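Local coordinates for protein paenibacillus xanthan lyase (Paenibacillus, PDB 6F2P) that probably cleaves terminal mannose from the side chains of xanthan by an eliminative mechanism, at residues Ala36-Ala41 with Gly88-Gly93; Asn55-Asp60 with Arg75-Met80. One frame throughout, in Å; residues are numbered along the deposited sequence.

Contact 1: Ala36-Ala41 with Gly88-Gly93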
ATOM      1  N   ALA A  36     -41.783   1.442  18.838  1.00 22.05           N
ATOM      2  CA  ALA A  36     -41.374   2.051  17.574  1.00 17.04           C
ATOM      3  C   ALA A  36     -41.966   1.311  16.376  1.00 19.56           C
ATOM      4  O   ALA A  36     -42.463   1.934  15.428  1.00 21.44           O
ATOM      5  CB  ALA A  36     -39.869   2.093  17.477  1.00 15.61           C
ATOM      6  N   ILE A  37     -41.925  -0.016  16.433  1.00 15.83           N
ATOM      7  CA  ILE A  37     -42.513  -0.853  15.390  1.00 15.90           C
ATOM      8  C   ILE A  37     -44.014  -0.617  15.261  1.00 20.48           C
ATOM      9  O   ILE A  37     -44.542  -0.467  14.149  1.00 19.42           O
ATOM     10  CB  ILE A  37     -42.242  -2.339  15.669  1.00 15.21           C
ATOM     11  CG1 ILE A  37     -40.750  -2.640  15.472  1.00 16.79           C
ATOM     12  CG2 ILE A  37     -43.097  -3.216  14.787  1.00 14.59           C
ATOM     13  CD1 ILE A  37     -40.350  -4.058  15.828  1.00 19.51           C
ATOM     14  N   THR A  38     -44.696  -0.567  16.403  1.00 21.52           N
ATOM     15  CA  THR A  38     -46.142  -0.358  16.437  1.00 15.60           C
ATOM     16  C   THR A  38     -46.524   0.999  15.850  1.00 19.23           C
ATOM     17  O   THR A  38     -47.399   1.095  14.981  1.00 20.46           O
ATOM     18  CB  THR A  38     -46.680  -0.443  17.870  1.00 18.31           C
ATOM     19  OG1 THR A  38     -46.337  -1.716  18.444  1.00 16.45           O
ATOM     20  CG2 THR A  38     -48.191  -0.258  17.874  1.00 16.08           C
ATOM     21  N   VAL A  39     -45.860   2.048  16.328  1.00 16.88           N
ATOM     22  CA  VAL A  39     -46.154   3.404  15.885  1.00 14.73           C
ATOM     23  C   VAL A  39     -45.970   3.558  14.375  1.00 22.62           C
ATOM     24  O   VAL A  39     -46.840   4.113  13.689  1.00 24.52           O
ATOM     25  CB  VAL A  39     -45.280   4.431  16.625  1.00 13.05           C
ATOM     26  CG1 VAL A  39     -45.420   5.808  16.003  1.00  8.56           C
ATOM     27  CG2 VAL A  39     -45.648   4.465  18.093  1.00 17.37           C
ATOM     28  N   THR A  40     -44.849   3.051  13.866  1.00 17.22           N
ATOM     29  CA  THR A  40     -44.551   3.121  12.439  1.00 15.78           C
ATOM     30  C   THR A  40     -45.639   2.435  11.619  1.00 18.50           C
ATOM     31  O   THR A  40     -46.126   2.985  10.625  1.00 19.67           O
ATOM     32  CB  THR A  40     -43.168   2.503  12.112  1.00 16.64           C
ATOM     33  OG1 THR A  40     -42.132   3.351  12.611  1.00  9.31           O
ATOM     34  CG2 THR A  40     -42.985   2.361  10.624  1.00 17.99           C
ATOM     35  N   ALA A  41     -46.034   1.240  12.046  1.00 18.89           N
ATOM     36  CA  ALA A  41     -47.093   0.517  11.355  1.00 20.59           C
ATOM     37  C   ALA A  41     -48.404   1.297  11.366  1.00 20.29           C
ATOM     38  O   ALA A  41     -49.069   1.407  10.334  1.00 21.27           O
ATOM     39  CB  ALA A  41     -47.288  -0.839  11.957  1.00 19.04           C
ATOM     40  N   GLY A  88     -45.732  -8.560  21.613  1.00 25.96           N
ATOM     41  CA  GLY A  88     -45.746  -7.426  22.518  1.00 22.37           C
ATOM     42  C   GLY A  88     -46.360  -6.200  21.881  1.00 23.61           C
ATOM     43  O   GLY A  88     -46.663  -5.217  22.562  1.00 25.35           O
ATOM     44  N   SER A  89     -46.541  -6.252  20.566  1.00 20.23           N
ATOM     45  CA  SER A  89     -47.106  -5.125  19.837  1.00 24.03           C
ATOM     46  C   SER A  89     -48.616  -5.056  20.049  1.00 26.85           C
ATOM     47  O   SER A  89     -49.310  -6.081  19.971  1.00 25.56           O
ATOM     48  CB  SER A  89     -46.797  -5.251  18.343  1.00 21.22           C
ATOM     49  OG  SER A  89     -47.394  -4.189  17.618  1.00 20.49           O
ATOM     50  N   SER A  90     -49.133  -3.854  20.294  1.00 20.56           N
ATOM     51  CA  SER A  90     -50.571  -3.697  20.512  1.00 22.31           C
ATOM     52  C   SER A  90     -51.339  -3.957  19.230  1.00 19.30           C
ATOM     53  O   SER A  90     -52.563  -3.997  19.231  1.00 28.37           O
ATOM     54  CB  SER A  90     -50.918  -2.310  21.071  1.00 21.56           C
ATOM     55  OG  SER A  90     -50.947  -1.329  20.055  1.00 21.16           O
ATOM     56  N   LEU A  91     -50.608  -4.138  18.137  1.00 19.34           N
ATOM     57  CA  LEU A  91     -51.207  -4.447  16.849  1.00 18.10           C
ATOM     58  C   LEU A  91     -51.007  -5.905  16.473  1.00 20.52           C
ATOM     59  O   LEU A  91     -51.378  -6.312  15.374  1.00 24.77           O
ATOM     60  CB  LEU A  91     -50.591  -3.578  15.757  1.00 19.06           C
ATOM     61  CG  LEU A  91     -51.056  -2.131  15.678  1.00 24.15           C
ATOM     62  CD1 LEU A  91     -50.151  -1.363  14.732  1.00 21.12           C
ATOM     63  CD2 LEU A  91     -52.497  -2.092  15.199  1.00 17.98           C
ATOM     64  N   GLN A  92     -50.412  -6.695  17.363  1.00 17.92           N
ATOM     65  CA  GLN A  92     -50.153  -8.090  17.018  1.00 19.75           C
ATOM     66  C   GLN A  92     -51.452  -8.853  16.812  1.00 21.89           C
ATOM     67  O   GLN A  92     -52.345  -8.812  17.649  1.00 24.38           O
ATOM     68  CB  GLN A  92     -49.305  -8.793  18.073  1.00 20.95           C
ATOM     69  CG  GLN A  92     -48.961 -10.238  17.700  1.00 19.79           C
ATOM     70  CD  GLN A  92     -48.219 -10.965  18.810  1.00 24.88           C
ATOM     71  OE1 GLN A  92     -48.274 -10.567  19.974  1.00 23.48           O
ATOM     72  NE2 GLN A  92     -47.511 -12.031  18.451  1.00 21.11           N
ATOM     73  N   GLY A  93     -51.561  -9.521  15.672  1.00 23.17           N
ATOM     74  CA  GLY A  93     -52.705 -10.363  15.393  1.00 24.25           C
ATOM     75  C   GLY A  93     -53.951  -9.608  14.965  1.00 30.19           C
ATOM     76  O   GLY A  93     -54.998 -10.220  14.727  1.00 25.43           O
TER
HETATM   77  O   HOH W   1     -46.932  -1.895  21.578  1.00 24.59           O
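Peptide groups are the flat units here, for no ring takes part: the carbonyl oxygen of Thr38 meets a leucine methyl, Leu91 CD1, at 3.7 Å. The same methyl also touches Thr38 CG2 and lies 4.0 Å from Ala41 CB, one helical turn further along, so a single branch of Leu91 rests on the helix surface. Leu91 and Thr38 cross obliquely, and Leu91 continues onto Gln42 and Trp45 of the same helix.

Thr38 divides its two branches between two kinds of neighbour. With CG2 anti to the backbone N, the methyl faces Leu91 CD1 and the hydroxyl oxygen of Ser90, with Thr38 CG2 3.7 Å from Ser90 OG. OG1, beside the backbone N, meets the loop hydroxyl: Thr38 OG1 and Ser89 OG are 2.8 Å apart and hydrogen-bonded. Thr38 OG1 is also bonded to Val34 O in the preceding helical turn, and a water donates to it at 3.2 Å from water oxygen to Thr38 OG1. That water in turn accepts from Ser90 N, bridging helix and loop beside the direct bond.

Ser89 OG stands anti to its own backbone N, where Leu91 N donates to it across 3.3 Å at 160°, and it has a weak bond with Ala83 O besides. A second link, Gln92 N to Ser89 O at 2.9 Å, closes the four residues. An ST turn thus overlaps a type I beta turn, and the pair forms a compact corner between consecutive helices 68-85 and 95-111, packed on helix 28-46 in the helical domain of this lyase family.

Contact 2: Asn55-Asp60 with Arg75-Met80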
ATOM      1  N   ASN A  55     -55.453   3.520  -7.120  1.00 22.92           N
ATOM      2  CA  ASN A  55     -54.491   3.459  -8.213  1.00 24.12           C
ATOM      3  C   ASN A  55     -53.069   3.266  -7.697  1.00 23.64           C
ATOM      4  O   ASN A  55     -52.129   3.145  -8.475  1.00 18.01           O
ATOM      5  CB  ASN A  55     -54.570   4.733  -9.051  1.00 20.56           C
ATOM      6  CG  ASN A  55     -55.839   4.806  -9.865  1.00 33.94           C
ATOM      7  OD1 ASN A  55     -56.696   5.670  -9.637  1.00 43.32           O
ATOM      8  ND2 ASN A  55     -55.976   3.892 -10.822  1.00 33.45           N
ATOM      9  N   ARG A  56     -52.944   3.246  -6.373  1.00 18.86           N
ATOM     10  CA  ARG A  56     -51.676   3.148  -5.664  1.00 17.47           C
ATOM     11  C   ARG A  56     -52.091   2.763  -4.253  1.00 21.62           C
ATOM     12  O   ARG A  56     -53.289   2.765  -3.955  1.00 24.06           O
ATOM     13  CB  ARG A  56     -50.969   4.503  -5.644  1.00 16.63           C
ATOM     14  CG  ARG A  56     -51.790   5.582  -4.949  1.00 20.66           C
ATOM     15  CD  ARG A  56     -51.237   7.000  -5.094  1.00 21.23           C
ATOM     16  NE  ARG A  56     -51.223   7.458  -6.482  1.00 19.12           N
ATOM     17  CZ  ARG A  56     -51.198   8.736  -6.847  1.00 15.38           C
ATOM     18  NH1 ARG A  56     -51.209   9.697  -5.933  1.00 14.46           N
ATOM     19  NH2 ARG A  56     -51.161   9.048  -8.134  1.00 18.83           N
ATOM     20  N   LEU A  57     -51.137   2.435  -3.384  1.00 17.19           N
ATOM     21  CA  LEU A  57     -51.482   2.099  -2.000  1.00 17.08           C
ATOM     22  C   LEU A  57     -51.144   3.225  -1.034  1.00 21.23           C
ATOM     23  O   LEU A  57     -51.706   3.309   0.056  1.00 21.66           O
ATOM     24  CB  LEU A  57     -50.803   0.805  -1.553  1.00 13.62           C
ATOM     25  CG  LEU A  57     -51.116  -0.448  -2.372  1.00 16.74           C
ATOM     26  CD1 LEU A  57     -50.542  -1.672  -1.686  1.00 14.75           C
ATOM     27  CD2 LEU A  57     -52.612  -0.619  -2.618  1.00 16.78           C
ATOM     28  N   TRP A  58     -50.193   4.066  -1.427  1.00 23.62           N
ATOM     29  CA  TRP A  58     -49.868   5.269  -0.677  1.00 20.41           C
ATOM     30  C   TRP A  58     -49.610   6.363  -1.690  1.00 24.28           C
ATOM     31  O   TRP A  58     -49.178   6.081  -2.805  1.00 24.81           O
ATOM     32  CB  TRP A  58     -48.629   5.074   0.190  1.00 19.86           C
ATOM     33  CG  TRP A  58     -48.880   4.316   1.442  1.00 20.30           C
ATOM     34  CD1 TRP A  58     -49.229   4.833   2.654  1.00 19.87           C
ATOM     35  CD2 TRP A  58     -48.788   2.897   1.620  1.00 16.84           C
ATOM     36  NE1 TRP A  58     -49.371   3.824   3.574  1.00 18.81           N
ATOM     37  CE2 TRP A  58     -49.107   2.624   2.965  1.00 20.21           C
ATOM     38  CE3 TRP A  58     -48.481   1.830   0.768  1.00 15.40           C
ATOM     39  CZ2 TRP A  58     -49.122   1.324   3.484  1.00 18.39           C
ATOM     40  CZ3 TRP A  58     -48.498   0.538   1.283  1.00 14.60           C
ATOM     41  CH2 TRP A  58     -48.821   0.299   2.627  1.00 18.04           C
ATOM     42  N   ASN A  59     -49.883   7.605  -1.309  1.00 24.46           N
ATOM     43  CA  ASN A  59     -49.657   8.728  -2.202  1.00 24.43           C
ATOM     44  C   ASN A  59     -48.174   9.021  -2.386  1.00 25.55           C
ATOM     45  O   ASN A  59     -47.752   9.537  -3.419  1.00 26.91           O
ATOM     46  CB  ASN A  59     -50.394   9.972  -1.702  1.00 22.09           C
ATOM     47  CG  ASN A  59     -51.808  10.065  -2.245  1.00 24.17           C
ATOM     48  OD1 ASN A  59     -52.094   9.603  -3.358  1.00 21.51           O
ATOM     49  ND2 ASN A  59     -52.703  10.664  -1.462  1.00 15.36           N
ATOM     50  N   ASP A  60     -47.376   8.677  -1.387  1.00 22.27           N
ATOM     51  CA  ASP A  60     -45.952   8.957  -1.455  1.00 22.04           C
ATOM     52  C   ASP A  60     -45.257   7.937  -2.349  1.00 23.44           C
ATOM     53  O   ASP A  60     -44.026   7.913  -2.451  1.00 21.17           O
ATOM     54  CB  ASP A  60     -45.335   8.990  -0.050  1.00 21.92           C
ATOM     55  CG  ASP A  60     -45.211   7.607   0.587  1.00 23.13           C
ATOM     56  OD1 ASP A  60     -45.773   6.621   0.062  1.00 26.28           O
ATOM     57  OD2 ASP A  60     -44.551   7.510   1.645  1.00 29.61           O
ATOM     58  N   ARG A  75     -42.056  -1.746   1.331  1.00 12.53           N
ATOM     59  CA  ARG A  75     -41.485  -1.448   2.643  1.00 15.72           C
ATOM     60  C   ARG A  75     -42.577  -1.021   3.621  1.00 20.37           C
ATOM     61  O   ARG A  75     -42.587  -1.453   4.780  1.00 22.58           O
ATOM     62  CB  ARG A  75     -40.364  -0.407   2.556  1.00 14.49           C
ATOM     63  CG  ARG A  75     -39.163  -0.907   1.782  1.00 24.04           C
ATOM     64  CD  ARG A  75     -37.961   0.022   1.818  1.00 25.73           C
ATOM     65  NE  ARG A  75     -36.786  -0.682   1.305  1.00 34.93           N
ATOM     66  CZ  ARG A  75     -35.569  -0.158   1.192  1.00 37.22           C
ATOM     67  NH1 ARG A  75     -35.346   1.099   1.555  1.00 32.55           N
ATOM     68  NH2 ARG A  75     -34.570  -0.900   0.715  1.00 30.47           N
ATOM     69  N   HIS A  76     -43.503  -0.186   3.150  1.00 19.48           N
ATOM     70  CA  HIS A  76     -44.640   0.220   3.972  1.00 21.72           C
ATOM     71  C   HIS A  76     -45.433  -1.001   4.425  1.00 20.13           C
ATOM     72  O   HIS A  76     -45.701  -1.155   5.623  1.00 18.20           O
ATOM     73  CB  HIS A  76     -45.539   1.196   3.224  1.00 16.97           C
ATOM     74  CG  HIS A  76     -44.907   2.526   2.979  1.00 21.88           C
ATOM     75  ND1 HIS A  76     -43.720   2.902   3.566  1.00 26.83           N
ATOM     76  CD2 HIS A  76     -45.295   3.574   2.211  1.00 23.22           C
ATOM     77  CE1 HIS A  76     -43.398   4.126   3.164  1.00 23.97           C
ATOM     78  NE2 HIS A  76     -44.345   4.549   2.345  1.00 19.49           N
ATOM     79  N   LEU A  77     -45.791  -1.865   3.470  1.00 14.66           N
ATOM     80  CA  LEU A  77     -46.433  -3.148   3.778  1.00 16.17           C
ATOM     81  C   LEU A  77     -45.620  -3.999   4.760  1.00 18.36           C
ATOM     82  O   LEU A  77     -46.174  -4.592   5.689  1.00 20.93           O
ATOM     83  CB  LEU A  77     -46.705  -3.943   2.501  1.00 13.81           C
ATOM     84  CG  LEU A  77     -47.847  -3.411   1.637  1.00 16.45           C
ATOM     85  CD1 LEU A  77     -47.868  -4.103   0.290  1.00 12.92           C
ATOM     86  CD2 LEU A  77     -49.183  -3.584   2.355  1.00 16.49           C
ATOM     87  N   TYR A  78     -44.306  -4.043   4.572  1.00 15.82           N
ATOM     88  CA  TYR A  78     -43.466  -4.775   5.503  1.00 15.77           C
ATOM     89  C   TYR A  78     -43.586  -4.253   6.935  1.00 16.38           C
ATOM     90  O   TYR A  78     -43.671  -5.041   7.884  1.00 12.06           O
ATOM     91  CB  TYR A  78     -41.999  -4.763   5.079  1.00 16.85           C
ATOM     92  CG  TYR A  78     -41.128  -5.398   6.132  1.00 18.29           C
ATOM     93  CD1 TYR A  78     -41.107  -6.778   6.302  1.00 17.15           C
ATOM     94  CD2 TYR A  78     -40.368  -4.622   6.992  1.00 17.49           C
ATOM     95  CE1 TYR A  78     -40.332  -7.366   7.287  1.00 18.00           C
ATOM     96  CE2 TYR A  78     -39.587  -5.205   7.986  1.00 19.30           C
ATOM     97  CZ  TYR A  78     -39.573  -6.576   8.126  1.00 20.81           C
ATOM     98  OH  TYR A  78     -38.794  -7.157   9.101  1.00 24.77           O
ATOM     99  N   ASP A  79     -43.569  -2.932   7.093  1.00 20.51           N
ATOM    100  CA  ASP A  79     -43.629  -2.336   8.428  1.00 22.65           C
ATOM    101  C   ASP A  79     -44.898  -2.764   9.141  1.00 17.97           C
ATOM    102  O   ASP A  79     -44.865  -3.080  10.326  1.00 18.42           O
ATOM    103  CB  ASP A  79     -43.552  -0.806   8.371  1.00 21.52           C
ATOM    104  CG  ASP A  79     -42.161  -0.302   8.020  1.00 27.38           C
ATOM    105  OD1 ASP A  79     -41.188  -1.068   8.188  1.00 25.30           O
ATOM    106  OD2 ASP A  79     -42.036   0.864   7.585  1.00 28.02           O
ATOM    107  N   MET A  80     -46.007  -2.780   8.404  1.00 19.22           N
ATOM    108  CA  MET A  80     -47.306  -3.176   8.947  1.00 20.54           C
ATOM    109  C   MET A  80     -47.288  -4.653   9.330  1.00 18.75           C
ATOM    110  O   MET A  80     -47.690  -5.030  10.438  1.00 17.59           O
ATOM    111  CB  MET A  80     -48.420  -2.888   7.932  1.00 13.65           C
ATOM    112  CG  MET A  80     -48.579  -1.412   7.607  1.00 16.66           C
ATOM    113  SD  MET A  80     -49.550  -1.077   6.112  1.00 22.20           S
ATOM    114  CE  MET A  80     -51.161  -1.693   6.595  1.00 17.10           C
TER
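Loop-on-helix packing within the N-terminal alpha-helical domain places the connection that follows helix 28-46 against helix 68-85, with Trp58 as the wedge. The indole lies with one face on His76: the histidine CB sits 3.5 Å from the centroid of the Trp58 six-membered ring, almost on the normal, a CH-pi contact. Beyond it the imidazole turns its edge to the same indole, the His76 ring centroid being 4.8 Å from that of the Trp58 five-membered ring with the planes at 75°. This T-shaped pair brings His76 CD2 to 3.6 Å from Trp58 CD2.

At the tip of the imidazole, Asp60 reaches in from the loop. His76 NE2 donates to the syn lone pair of Asp60 OD2 over 3.0 Å at 160°, and a weak second bond joins His76 NE2 to Asp60 OD1 at 3.4 Å. Carboxylate and ring are nearly coplanar. Such a His-carboxylate hydrogen bond fixes the ring flip, while Tyr44 stacks on the imidazole; the nearby negative charge could raise the histidine's pKa.

As in other family 8 lyases, the helices of this domain are expected to form an incomplete (alpha/alpha) toroid, and the loop here packs on helix 68-85 and is tied back to helix 28-46. The far rim of the indole meets the helix tip to tip through a Met-aromatic contact, Met80 SD lying 3.6 Å from Trp58 CZ2 at the ring edge. Leu77 crosses the indole obliquely, its CD2 3.9 Å from Trp58 CH2, and its other methyl, Leu77 CD1, is 4.1 Å from Leu57 CD1. Trp58 NE1, the polar end of the ring, is hydrogen-bonded to Tyr44 O of helix 28-46.

Overall arrangement
From the N terminus, helix 28-46 supplies the first half of contact 1. The chain then runs through the loop holding 55-60 into helix 68-85, where 75-80 meets that loop and contact 2 closes a short loop of 14 intervening residues. Past the end of this helix, 88-93 returns to 36-41 and contact 1 closes the larger loop, which encloses contact 2 entirely. The centres are about 16 Å apart, yet the two join directly where the helices lie together: Thr40 and Ala41 pack on Asp79 and Met80. Together they tie two successive helices and the loops after each into one piece of the helical domain.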